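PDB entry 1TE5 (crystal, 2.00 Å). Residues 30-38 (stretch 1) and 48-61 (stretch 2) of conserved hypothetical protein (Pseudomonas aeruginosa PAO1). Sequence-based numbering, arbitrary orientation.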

ATOM      1  N   GLY A  30     -24.760  -5.031 -10.167  1.00 69.31           N
ATOM      2  CA  GLY A  30     -25.447  -4.398 -11.286  1.00 67.31           C
ATOM      3  C   GLY A  30     -24.764  -3.121 -11.750  1.00 65.26           C
ATOM      4  O   GLY A  30     -23.668  -3.168 -12.318  1.00 65.96           O
ATOM      5  N   PRO A  31     -25.397  -1.953 -11.555  1.00 62.52           N
ATOM      6  CA  PRO A  31     -24.755  -0.717 -11.987  1.00 59.39           C
ATOM      7  C   PRO A  31     -23.545  -0.458 -11.072  1.00 55.81           C
ATOM      8  O   PRO A  31     -22.571   0.167 -11.474  1.00 59.12           O
ATOM      9  CB  PRO A  31     -25.868   0.317 -11.807  1.00 60.47           C
ATOM     10  CG  PRO A  31     -26.612  -0.208 -10.630  1.00 58.96           C
ATOM     11  CD  PRO A  31     -26.713  -1.677 -10.956  1.00 62.17           C
ATOM     12  N   HIS A  32     -23.565  -1.046  -9.874  1.00 52.22           N
ATOM     13  CA  HIS A  32     -22.467  -0.867  -8.909  1.00 50.08           C
ATOM     14  C   HIS A  32     -21.651  -2.142  -8.650  1.00 46.83           C
ATOM     15  O   HIS A  32     -22.024  -3.226  -9.087  1.00 48.47           O
ATOM     16  CB  HIS A  32     -23.030  -0.394  -7.575  1.00 50.98           C
ATOM     17  CG  HIS A  32     -23.539  -1.510  -6.724  1.00 52.71           C
ATOM     18  ND1 HIS A  32     -24.377  -2.491  -7.211  1.00 54.33           N
ATOM     19  CD2 HIS A  32     -23.283  -1.839  -5.437  1.00 54.89           C
ATOM     20  CE1 HIS A  32     -24.607  -3.379  -6.260  1.00 55.80           C
ATOM     21  NE2 HIS A  32     -23.956  -3.004  -5.174  1.00 55.92           N
ATOM     22  N   ARG A  33     -20.598  -1.998  -7.848  1.00 42.69           N
ATOM     23  CA  ARG A  33     -19.701  -3.088  -7.456  1.00 41.18           C
ATOM     24  C   ARG A  33     -19.334  -2.972  -5.981  1.00 38.25           C
ATOM     25  O   ARG A  33     -19.053  -1.883  -5.490  1.00 40.15           O
ATOM     26  CB  ARG A  33     -18.398  -3.050  -8.268  1.00 42.47           C
ATOM     27  CG  ARG A  33     -17.401  -4.137  -7.890  1.00 43.13           C
ATOM     28  CD  ARG A  33     -16.058  -3.915  -8.569  1.00 43.32           C
ATOM     29  NE  ARG A  33     -16.196  -3.802 -10.017  1.00 45.32           N
ATOM     30  CZ  ARG A  33     -16.325  -4.835 -10.841  1.00 41.04           C
ATOM     31  NH1 ARG A  33     -16.460  -4.634 -12.141  1.00 39.53           N
ATOM     32  NH2 ARG A  33     -16.306  -6.069 -10.365  1.00 45.46           N
ATOM     33  N   ASP A  34     -19.380  -4.092  -5.274  1.00 36.48           N
ATOM     34  CA  ASP A  34     -19.029  -4.111  -3.861  1.00 37.77           C
ATOM     35  C   ASP A  34     -17.524  -3.995  -3.664  1.00 37.02           C
ATOM     36  O   ASP A  34     -16.736  -4.555  -4.422  1.00 40.81           O
ATOM     37  CB  ASP A  34     -19.517  -5.397  -3.191  1.00 40.55           C
ATOM     38  CG  ASP A  34     -20.933  -5.291  -2.657  1.00 40.68           C
ATOM     39  OD1 ASP A  34     -21.507  -6.345  -2.317  1.00 44.24           O
ATOM     40  OD2 ASP A  34     -21.467  -4.169  -2.556  1.00 37.08           O
ATOM     41  N   GLY A  35     -17.148  -3.317  -2.590  1.00 32.43           N
ATOM     42  CA  GLY A  35     -15.739  -3.117  -2.252  1.00 32.47           C
ATOM     43  C   GLY A  35     -14.867  -4.364  -2.185  1.00 30.21           C
ATOM     44  O   GLY A  35     -15.331  -5.443  -1.800  1.00 29.14           O
ATOM     45  N   TRP A  36     -13.599  -4.223  -2.557  1.00 26.60           N
ATOM     46  CA  TRP A  36     -12.682  -5.359  -2.562  1.00 26.18           C
ATOM     47  C   TRP A  36     -11.264  -4.960  -2.167  1.00 26.36           C
ATOM     48  O   TRP A  36     -10.923  -3.781  -2.146  1.00 25.10           O
ATOM     49  CB  TRP A  36     -12.662  -5.994  -3.956  1.00 29.75           C
ATOM     50  CG  TRP A  36     -12.265  -5.023  -5.017  1.00 28.23           C
ATOM     51  CD1 TRP A  36     -13.060  -4.074  -5.598  1.00 27.53           C
ATOM     52  CD2 TRP A  36     -10.954  -4.838  -5.566  1.00 27.78           C
ATOM     53  NE1 TRP A  36     -12.324  -3.305  -6.468  1.00 29.27           N
ATOM     54  CE2 TRP A  36     -11.029  -3.751  -6.468  1.00 27.56           C
ATOM     55  CE3 TRP A  36      -9.724  -5.482  -5.381  1.00 24.99           C
ATOM     56  CZ2 TRP A  36      -9.922  -3.292  -7.175  1.00 29.46           C
ATOM     57  CZ3 TRP A  36      -8.628  -5.025  -6.084  1.00 19.94           C
ATOM     58  CH2 TRP A  36      -8.735  -3.938  -6.973  1.00 24.91           C
ATOM     59  N   GLY A  37     -10.417  -5.953  -1.942  1.00 26.44           N
ATOM     60  CA  GLY A  37      -9.047  -5.677  -1.570  1.00 28.30           C
ATOM     61  C   GLY A  37      -8.194  -6.910  -1.742  1.00 27.50           C
ATOM     62  O   GLY A  37      -8.606  -8.020  -1.401  1.00 31.11           O
ATOM     63  N   ILE A  38      -7.005  -6.723  -2.301  1.00 27.28           N
ATOM     64  CA  ILE A  38      -6.083  -7.823  -2.529  1.00 23.89           C
ATOM     65  C   ILE A  38      -4.666  -7.370  -2.221  1.00 20.20           C
ATOM     66  O   ILE A  38      -4.135  -6.471  -2.875  1.00 18.28           O
ATOM     67  CB  ILE A  38      -6.136  -8.300  -3.995  1.00 29.09           C
ATOM     68  CG1 ILE A  38      -7.545  -8.785  -4.337  1.00 28.94           C
ATOM     69  CG2 ILE A  38      -5.120  -9.409  -4.225  1.00 27.25           C
ATOM     70  CD1 ILE A  38      -7.790  -8.955  -5.813  1.00 34.97           C
ATOM     71  N   LEU A  48      -0.693  -3.617  -2.484  1.00 20.15           N
ATOM     72  CA  LEU A  48      -2.089  -3.504  -2.097  1.00 22.14           C
ATOM     73  C   LEU A  48      -2.937  -2.790  -3.149  1.00 21.78           C
ATOM     74  O   LEU A  48      -2.620  -1.673  -3.574  1.00 23.91           O
ATOM     75  CB  LEU A  48      -2.205  -2.763  -0.761  1.00 22.03           C
ATOM     76  CG  LEU A  48      -3.612  -2.515  -0.204  1.00 25.65           C
ATOM     77  CD1 LEU A  48      -4.297  -3.835   0.151  1.00 24.67           C
ATOM     78  CD2 LEU A  48      -3.513  -1.613   1.007  1.00 21.11           C
ATOM     79  N   PHE A  49      -4.009  -3.455  -3.566  1.00 20.46           N
ATOM     80  CA  PHE A  49      -4.943  -2.913  -4.541  1.00 22.71           C
ATOM     81  C   PHE A  49      -6.295  -3.064  -3.864  1.00 22.99           C
ATOM     82  O   PHE A  49      -6.682  -4.174  -3.489  1.00 24.78           O
ATOM     83  CB  PHE A  49      -4.938  -3.735  -5.830  1.00 22.25           C
ATOM     84  CG  PHE A  49      -3.581  -3.889  -6.465  1.00 23.76           C
ATOM     85  CD1 PHE A  49      -2.777  -4.992  -6.172  1.00 25.30           C
ATOM     86  CD2 PHE A  49      -3.109  -2.940  -7.373  1.00 23.90           C
ATOM     87  CE1 PHE A  49      -1.527  -5.148  -6.771  1.00 27.12           C
ATOM     88  CE2 PHE A  49      -1.855  -3.089  -7.979  1.00 25.53           C
ATOM     89  CZ  PHE A  49      -1.066  -4.200  -7.672  1.00 24.93           C
ATOM     90  N   GLN A  50      -7.001  -1.957  -3.670  1.00 26.00           N
ATOM     91  CA  GLN A  50      -8.308  -2.001  -3.021  1.00 22.13           C
ATOM     92  C   GLN A  50      -9.212  -0.880  -3.513  1.00 24.86           C
ATOM     93  O   GLN A  50      -8.743   0.130  -4.033  1.00 24.83           O
ATOM     94  CB  GLN A  50      -8.153  -1.911  -1.504  1.00 17.42           C
ATOM     95  CG  GLN A  50      -7.769  -0.545  -1.011  1.00 23.25           C
ATOM     96  CD  GLN A  50      -7.158  -0.564   0.363  1.00 21.24           C
ATOM     97  OE1 GLN A  50      -7.625  -1.267   1.252  1.00 27.49           O
ATOM     98  NE2 GLN A  50      -6.092   0.211   0.542  1.00 19.99           N
ATOM     99  N   ASP A  51     -10.505  -1.019  -3.270  1.00 25.81           N
ATOM    100  CA  ASP A  51     -11.466  -0.037  -3.740  1.00 25.02           C
ATOM    101  C   ASP A  51     -12.781  -0.208  -3.009  1.00 23.44           C
ATOM    102  O   ASP A  51     -13.257  -1.322  -2.843  1.00 23.30           O
ATOM    103  CB  ASP A  51     -11.704  -0.267  -5.235  1.00 25.13           C
ATOM    104  CG  ASP A  51     -12.055   1.005  -5.985  1.00 26.20           C
ATOM    105  OD1 ASP A  51     -12.816   0.903  -6.968  1.00 29.39           O
ATOM    106  OD2 ASP A  51     -11.550   2.094  -5.632  1.00 32.79           O
ATOM    107  N   PRO A  52     -13.349   0.892  -2.489  1.00 24.98           N
ATOM    108  CA  PRO A  52     -14.630   0.791  -1.783  1.00 27.90           C
ATOM    109  C   PRO A  52     -15.738   0.669  -2.826  1.00 29.07           C
ATOM    110  O   PRO A  52     -15.450   0.455  -4.007  1.00 28.74           O
ATOM    111  CB  PRO A  52     -14.705   2.121  -1.038  1.00 25.76           C
ATOM    112  CG  PRO A  52     -14.000   3.054  -1.954  1.00 28.33           C
ATOM    113  CD  PRO A  52     -12.798   2.251  -2.386  1.00 22.74           C
ATOM    114  N   LEU A  53     -16.988   0.835  -2.400  1.00 29.91           N
ATOM    115  CA  LEU A  53     -18.136   0.749  -3.288  1.00 29.23           C
ATOM    116  C   LEU A  53     -17.879   1.590  -4.547  1.00 25.56           C
ATOM    117  O   LEU A  53     -17.431   2.732  -4.450  1.00 27.34           O
ATOM    118  CB  LEU A  53     -19.400   1.185  -2.556  1.00 34.26           C
ATOM    119  CG  LEU A  53     -20.739   0.995  -3.256  1.00 35.11           C
ATOM    120  CD1 LEU A  53     -20.927  -0.459  -3.610  1.00 36.72           C
ATOM    121  CD2 LEU A  53     -21.850   1.473  -2.345  1.00 37.30           C
ATOM    122  N   ALA A  54     -18.159   1.025  -5.743  1.00 23.97           N
ATOM    123  CA  ALA A  54     -17.982   1.649  -7.055  1.00 27.07           C
ATOM    124  C   ALA A  54     -19.116   1.487  -8.076  1.00 24.38           C
ATOM    125  O   ALA A  54     -19.663   0.402  -8.236  1.00 29.82           O
ATOM    126  CB  ALA A  54     -16.628   1.285  -7.663  1.00 22.26           C
ATOM    127  N   SER A  55     -19.467   2.576  -8.759  1.00 27.52           N
ATOM    128  CA  SER A  55     -20.533   2.548  -9.770  1.00 29.19           C
ATOM    129  C   SER A  55     -19.981   2.499 -11.162  1.00 28.74           C
ATOM    130  O   SER A  55     -20.700   2.597 -12.153  1.00 29.34           O
ATOM    131  CB  SER A  55     -21.605   3.597  -9.531  1.00 30.24           C
ATOM    132  OG  SER A  55     -22.339   3.478  -8.316  1.00 37.90           O
ATOM    133  N   VAL A  56     -18.637   2.360 -11.207  1.00 28.84           N
ATOM    134  CA  VAL A  56     -17.914   2.312 -12.465  1.00 29.20           C
ATOM    135  C   VAL A  56     -16.802   1.258 -12.353  1.00 29.69           C
ATOM    136  O   VAL A  56     -16.520   0.759 -11.254  1.00 28.48           O
ATOM    137  CB  VAL A  56     -17.298   3.739 -12.640  1.00 27.75           C
ATOM    138  CG1 VAL A  56     -15.960   3.705 -13.347  1.00 29.85           C
ATOM    139  CG2 VAL A  56     -18.266   4.633 -13.393  1.00 29.53           C
ATOM    140  N   ASP A  57     -16.242   0.845 -13.490  1.00 29.00           N
ATOM    141  CA  ASP A  57     -15.126  -0.103 -13.485  1.00 29.52           C
ATOM    142  C   ASP A  57     -13.875   0.767 -13.310  1.00 27.40           C
ATOM    143  O   ASP A  57     -13.358   1.325 -14.280  1.00 29.50           O
ATOM    144  CB  ASP A  57     -15.060  -0.895 -14.805  1.00 30.23           C
ATOM    145  CG  ASP A  57     -15.702  -2.275 -14.696  1.00 30.56           C
ATOM    146  OD1 ASP A  57     -16.679  -2.547 -15.425  1.00 33.01           O
ATOM    147  OD2 ASP A  57     -15.221  -3.092 -13.883  1.00 34.02           O
ATOM    148  N   SER A  58     -13.430   0.918 -12.066  1.00 27.38           N
ATOM    149  CA  SER A  58     -12.276   1.757 -11.740  1.00 27.83           C
ATOM    150  C   SER A  58     -10.910   1.327 -12.290  1.00 26.74           C
ATOM    151  O   SER A  58     -10.761   0.229 -12.831  1.00 22.34           O
ATOM    152  CB  SER A  58     -12.194   1.972 -10.229  1.00 29.28           C
ATOM    153  OG  SER A  58     -11.997   0.745  -9.550  1.00 32.38           O
ATOM    154  N   GLU A  59      -9.935   2.233 -12.176  1.00 27.78           N
ATOM    155  CA  GLU A  59      -8.570   1.998 -12.648  1.00 26.72           C
ATOM    156  C   GLU A  59      -7.841   0.997 -11.754  1.00 23.50           C
ATOM    157  O   GLU A  59      -6.977   0.261 -12.219  1.00 24.54           O
ATOM    158  CB  GLU A  59      -7.787   3.314 -12.692  1.00 31.38           C
ATOM    159  CG  GLU A  59      -6.565   3.287 -13.615  1.00 38.91           C
ATOM    160  CD  GLU A  59      -6.941   3.277 -15.093  1.00 44.84           C
ATOM    161  OE1 GLU A  59      -7.681   4.201 -15.522  1.00 45.53           O
ATOM    162  OE2 GLU A  59      -6.494   2.351 -15.821  1.00 43.97           O
ATOM    163  N   VAL A  60      -8.142   1.031 -10.457  1.00 21.77           N
ATOM    164  CA  VAL A  60      -7.540   0.103  -9.495  1.00 21.42           C
ATOM    165  C   VAL A  60      -8.051  -1.320  -9.753  1.00 20.69           C
ATOM    166  O   VAL A  60      -7.346  -2.302  -9.525  1.00 23.45           O
ATOM    167  CB  VAL A  60      -7.865   0.523  -8.044  1.00 23.00           C
ATOM    168  CG1 VAL A  60      -9.353   0.616  -7.847  1.00 21.24           C
ATOM    169  CG2 VAL A  60      -7.256  -0.457  -7.050  1.00 29.68           C
ATOM    170  N   ALA A  61      -9.296  -1.406 -10.215  1.00 20.07           N
ATOM    171  CA  ALA A  61      -9.939  -2.669 -10.542  1.00 22.65           C
ATOM    172  C   ALA A  61      -9.300  -3.242 -11.803  1.00 22.46           C
ATOM    173  O   ALA A  61      -9.282  -4.453 -12.014  1.00 29.25           O
ATOM    174  CB  ALA A  61     -11.418  -2.447 -10.746  1.00 18.56           C
TER
HETATM  175  O   HOH W   1     -14.664  -1.038 -10.626  1.00 24.10           O
HETATM  176  O   HOH W   2     -15.702  -1.639  -5.570  1.00 27.18           O
HETATM  177  O   HOH W   3     -14.080  -1.291  -7.631  1.00 28.54           O

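Arg33 and Asp57 form a salt bridge across the stretches. Arg33 NH1 lies 2.6 Å from Asp57 OD2, near the plane of the guanidinium. The hydrogen bond within this pair is weak, because its angle is poor. The extended start of the arginine side chain (chi1 and chi2 both t) carries the charge out to Asp57. Water 1 accepts from Arg33 NE (3.2 Å) and from Ser58 N (2.7 Å), and donates to Val56 O (2.7 Å).

The backbones pair in antiparallel fashion. Trp36 N donates to Asp51 O (2.9 Å), and Asp51 N returns a bond to Trp36 O (3.0 Å). Ile38 N to Phe49 O (2.8 Å) and Phe49 N to Ile38 O (3.1 Å) repeat the pattern. Arg33 and Ala54 form a separate single bridge, with Arg33 N to Ala54 O at 2.6 Å and Ala54 N to Arg33 O at 3.1 Å.

Glycine suits the close approach at Gly35. Gly35 CA sits 3.1 Å from Asp51 O, and a CB there would be tight against that oxygen. Gly37 CA makes a CA-H...O contact with Phe49 O at 3.4 Å.

Trp36 is the centre of the packing and has the largest area covered by the other stretch. One ring face covers Gln50 CA and Asp51 N. Trp36 CZ3 meets Phe49 CB at 3.9 Å, Trp36 CH2 meets Val60 CG2 at 3.8 Å, and Trp36 CZ2 meets Ala61 CB at 4.0 Å. Ala61 CA also lies 3.4 Å from Trp36 CZ2. The indole nitrogen is not left unpaired: Trp36 NE1 donates to water 3 (2.9 Å), which donates to Asp51 OD1 (2.6 Å). Ser58 OG also donates to Asp51 OD1 (2.7 Å).

Farther out, Leu53 CD1 touches the edge of the His32 ring at His32 CD2 (3.3 Å).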